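Local coordinates for protein endoglucanase A (Clostridium acetobutylicum, PDB 3IK2) that probably hydrolyses internal beta-1,4-glucosidic bonds of cellulose, as a family 44 endoglucanase with a TIM-like barrel, at residues R303-R308 with D423-S428. Residues are numbered along the deposited sequence; the frame is centred on the assembly and turned at random.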
ATOM      1  N   ARG A 303     -10.332  -6.172 -14.877  1.00  9.13           N
ATOM      2  CA  ARG A 303      -9.182  -5.557 -14.207  1.00  9.30           C
ATOM      3  C   ARG A 303      -9.406  -4.075 -13.964  1.00  9.20           C
ATOM      4  O   ARG A 303      -9.239  -3.600 -12.853  1.00  9.74           O
ATOM      5  CB  ARG A 303      -7.886  -5.783 -15.005  1.00  8.85           C
ATOM      6  CG  ARG A 303      -6.635  -5.084 -14.446  1.00 10.47           C
ATOM      7  CD  ARG A 303      -5.325  -5.475 -15.184  1.00  9.05           C
ATOM      8  NE  ARG A 303      -5.097  -6.907 -15.105  1.00  8.42           N
ATOM      9  CZ  ARG A 303      -5.157  -7.747 -16.141  1.00 11.10           C
ATOM     10  NH1 ARG A 303      -5.421  -7.295 -17.368  1.00 12.28           N
ATOM     11  NH2 ARG A 303      -4.947  -9.048 -15.950  1.00 10.23           N
ATOM     12  N   MET A 304      -9.796  -3.352 -15.015  1.00  9.95           N
ATOM     13  CA  MET A 304     -10.068  -1.907 -14.946  1.00  8.92           C
ATOM     14  C   MET A 304     -11.294  -1.565 -14.124  1.00  8.67           C
ATOM     15  O   MET A 304     -11.354  -0.502 -13.543  1.00  8.23           O
ATOM     16  CB  MET A 304     -10.196  -1.331 -16.365  1.00  9.48           C
ATOM     17  CG  MET A 304      -8.944  -1.547 -17.218  1.00  7.46           C
ATOM     18  SD  MET A 304      -9.111  -0.859 -18.887  1.00  8.24           S
ATOM     19  CE  MET A 304     -10.075  -2.154 -19.707  1.00  7.15           C
ATOM     20  N   GLN A 305     -12.262  -2.482 -14.053  1.00  8.81           N
ATOM     21  CA  GLN A 305     -13.434  -2.311 -13.171  1.00  8.64           C
ATOM     22  C   GLN A 305     -13.144  -2.647 -11.707  1.00  7.41           C
ATOM     23  O   GLN A 305     -13.845  -2.184 -10.807  1.00  7.04           O
ATOM     24  CB  GLN A 305     -14.623  -3.167 -13.653  1.00  8.11           C
ATOM     25  CG  GLN A 305     -15.096  -2.887 -15.102  1.00  9.19           C
ATOM     26  CD  GLN A 305     -15.365  -1.420 -15.368  1.00 10.46           C
ATOM     27  OE1 GLN A 305     -15.735  -0.685 -14.463  1.00 12.61           O
ATOM     28  NE2 GLN A 305     -15.173  -0.977 -16.627  1.00  8.99           N
ATOM     29  N   ALA A 306     -12.137  -3.485 -11.478  1.00  7.44           N
ATOM     30  CA  ALA A 306     -11.900  -4.072 -10.155  1.00  7.18           C
ATOM     31  C   ALA A 306     -11.689  -3.024  -9.041  1.00  7.88           C
ATOM     32  O   ALA A 306     -12.174  -3.219  -7.931  1.00  8.03           O
ATOM     33  CB  ALA A 306     -10.752  -5.101 -10.191  1.00  6.08           C
ATOM     34  N   PRO A 307     -10.967  -1.910  -9.324  1.00  8.04           N
ATOM     35  CA  PRO A 307     -10.864  -0.878  -8.286  1.00  7.86           C
ATOM     36  C   PRO A 307     -12.217  -0.355  -7.770  1.00  8.62           C
ATOM     37  O   PRO A 307     -12.264   0.228  -6.674  1.00  8.14           O
ATOM     38  CB  PRO A 307     -10.063   0.230  -8.986  1.00  7.76           C
ATOM     39  CG  PRO A 307      -9.235  -0.499  -9.969  1.00  7.74           C
ATOM     40  CD  PRO A 307     -10.192  -1.521 -10.519  1.00  8.27           C
ATOM     41  N   ARG A 308     -13.304  -0.535  -8.548  1.00  8.36           N
ATOM     42  CA  ARG A 308     -14.626  -0.149  -8.073  1.00  8.43           C
ATOM     43  C   ARG A 308     -15.043  -0.915  -6.784  1.00  8.60           C
ATOM     44  O   ARG A 308     -15.789  -0.379  -5.968  1.00  8.48           O
ATOM     45  CB  ARG A 308     -15.683  -0.278  -9.188  1.00  8.65           C
ATOM     46  CG  ARG A 308     -15.636   0.863 -10.226  1.00  8.61           C
ATOM     47  CD  ARG A 308     -16.458   0.589 -11.474  1.00  8.29           C
ATOM     48  NE  ARG A 308     -17.884   0.653 -11.180  1.00  8.76           N
ATOM     49  CZ  ARG A 308     -18.851   0.202 -11.968  1.00 10.64           C
ATOM     50  NH1 ARG A 308     -18.564  -0.366 -13.139  1.00 11.86           N
ATOM     51  NH2 ARG A 308     -20.115   0.303 -11.560  1.00  9.64           N
ATOM     52  N   ASP A 423     -20.769   8.420 -16.131  1.00 12.93           N
ATOM     53  CA  ASP A 423     -20.530   7.020 -16.464  1.00 12.76           C
ATOM     54  C   ASP A 423     -19.330   6.390 -15.731  1.00 12.53           C
ATOM     55  O   ASP A 423     -18.192   6.464 -16.199  1.00 12.24           O
ATOM     56  CB  ASP A 423     -20.419   6.822 -17.992  1.00 12.37           C
ATOM     57  CG  ASP A 423     -20.569   5.368 -18.391  1.00 13.09           C
ATOM     58  OD1 ASP A 423     -20.453   4.483 -17.500  1.00 13.92           O
ATOM     59  OD2 ASP A 423     -20.789   5.090 -19.597  1.00 14.89           O
ATOM     60  N   ILE A 424     -19.613   5.742 -14.605  1.00 12.68           N
ATOM     61  CA  ILE A 424     -18.588   5.059 -13.815  1.00 13.53           C
ATOM     62  C   ILE A 424     -18.126   3.730 -14.395  1.00 12.81           C
ATOM     63  O   ILE A 424     -17.080   3.228 -14.001  1.00 12.71           O
ATOM     64  CB  ILE A 424     -18.977   4.916 -12.305  1.00 13.38           C
ATOM     65  CG1 ILE A 424     -20.196   4.007 -12.119  1.00 15.35           C
ATOM     66  CG2 ILE A 424     -19.245   6.310 -11.672  1.00 12.82           C
ATOM     67  CD1 ILE A 424     -20.779   4.047 -10.654  1.00 15.20           C
ATOM     68  N   ASN A 425     -18.901   3.153 -15.316  1.00 12.23           N
ATOM     69  CA  ASN A 425     -18.472   1.940 -15.978  1.00 11.95           C
ATOM     70  C   ASN A 425     -17.386   2.233 -17.020  1.00 11.21           C
ATOM     71  O   ASN A 425     -16.371   1.533 -17.091  1.00 10.37           O
ATOM     72  CB  ASN A 425     -19.667   1.177 -16.606  1.00 12.73           C
ATOM     73  CG  ASN A 425     -19.296  -0.238 -17.045  1.00 14.09           C
ATOM     74  OD1 ASN A 425     -19.631  -0.683 -18.154  1.00 17.49           O
ATOM     75  ND2 ASN A 425     -18.621  -0.957 -16.173  1.00 14.58           N
ATOM     76  N   ASN A 426     -17.589   3.287 -17.806  1.00 10.28           N
ATOM     77  CA  ASN A 426     -16.698   3.539 -18.928  1.00  9.94           C
ATOM     78  C   ASN A 426     -15.616   4.540 -18.645  1.00  9.75           C
ATOM     79  O   ASN A 426     -14.599   4.578 -19.332  1.00  9.55           O
ATOM     80  CB  ASN A 426     -17.497   3.871 -20.184  1.00  9.30           C
ATOM     81  CG  ASN A 426     -18.197   2.644 -20.725  1.00 10.48           C
ATOM     82  OD1 ASN A 426     -17.535   1.689 -21.156  1.00 10.14           O
ATOM     83  ND2 ASN A 426     -19.533   2.623 -20.636  1.00  9.08           N
ATOM     84  N   SER A 427     -15.808   5.303 -17.577  1.00 10.42           N
ATOM     85  CA  SER A 427     -14.814   6.292 -17.195  1.00 10.15           C
ATOM     86  C   SER A 427     -14.497   6.287 -15.705  1.00  9.92           C
ATOM     87  O   SER A 427     -15.293   5.785 -14.881  1.00 10.32           O
ATOM     88  CB  SER A 427     -15.286   7.675 -17.640  1.00  9.26           C
ATOM     89  OG  SER A 427     -16.221   8.206 -16.733  1.00 10.40           O
ATOM     90  N   SER A 428     -13.317   6.816 -15.378  1.00  9.79           N
ATOM     91  CA  SER A 428     -12.996   7.296 -14.019  1.00  9.99           C
ATOM     92  C   SER A 428     -12.510   8.727 -14.112  1.00  9.16           C
ATOM     93  O   SER A 428     -11.767   9.048 -15.018  1.00  8.91           O
ATOM     94  CB  SER A 428     -11.930   6.432 -13.344  1.00 10.12           C
ATOM     95  OG  SER A 428     -12.485   5.201 -12.956  1.00 11.47           O
TER
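Arg308 lays one face of its guanidinium over the turn at Ile424 and Asn425: Asn425 N stands 4.1 Å above the plane, set toward the margin of the group, and Ile424 CG1 packs 3.7 Å from Arg308 NH2. The bend at chi3 (71°) swings the group across Ile424, the two side chains crossing at about a right angle. At the guanidinium edge, Arg308 NH1 donates to Gln305 OE1 at 3.1 Å, nearly straight (168°) and within the guanidinium plane, although it meets the oxygen from above the amide plane. Gln305 is thereby tied at one end while its NE2 donates across the contact to Asn425 O at 2.8 Å, in the plane of that carbonyl. Within 423-428, Asp423 OD1 accepts from Asn426 N at 3.1 Å, an Asx motif within the turn that carries Asn425 O. Asp312 salt-bridges Arg308 NE, and Lys448 NZ hydrogen-bonds both Gln305 OE1 and Ile424 O. The contact joins segment 303-308, on the TIM-like barrel side, to the turn between strands 415-421 and 427-433 of the beta domain. With one direct hydrogen bond and 208 Å² buried, this is a small polar junction in which Gln305 bridges Arg308 and Asn425 O, with Asp312 and Lys448 adding outside support.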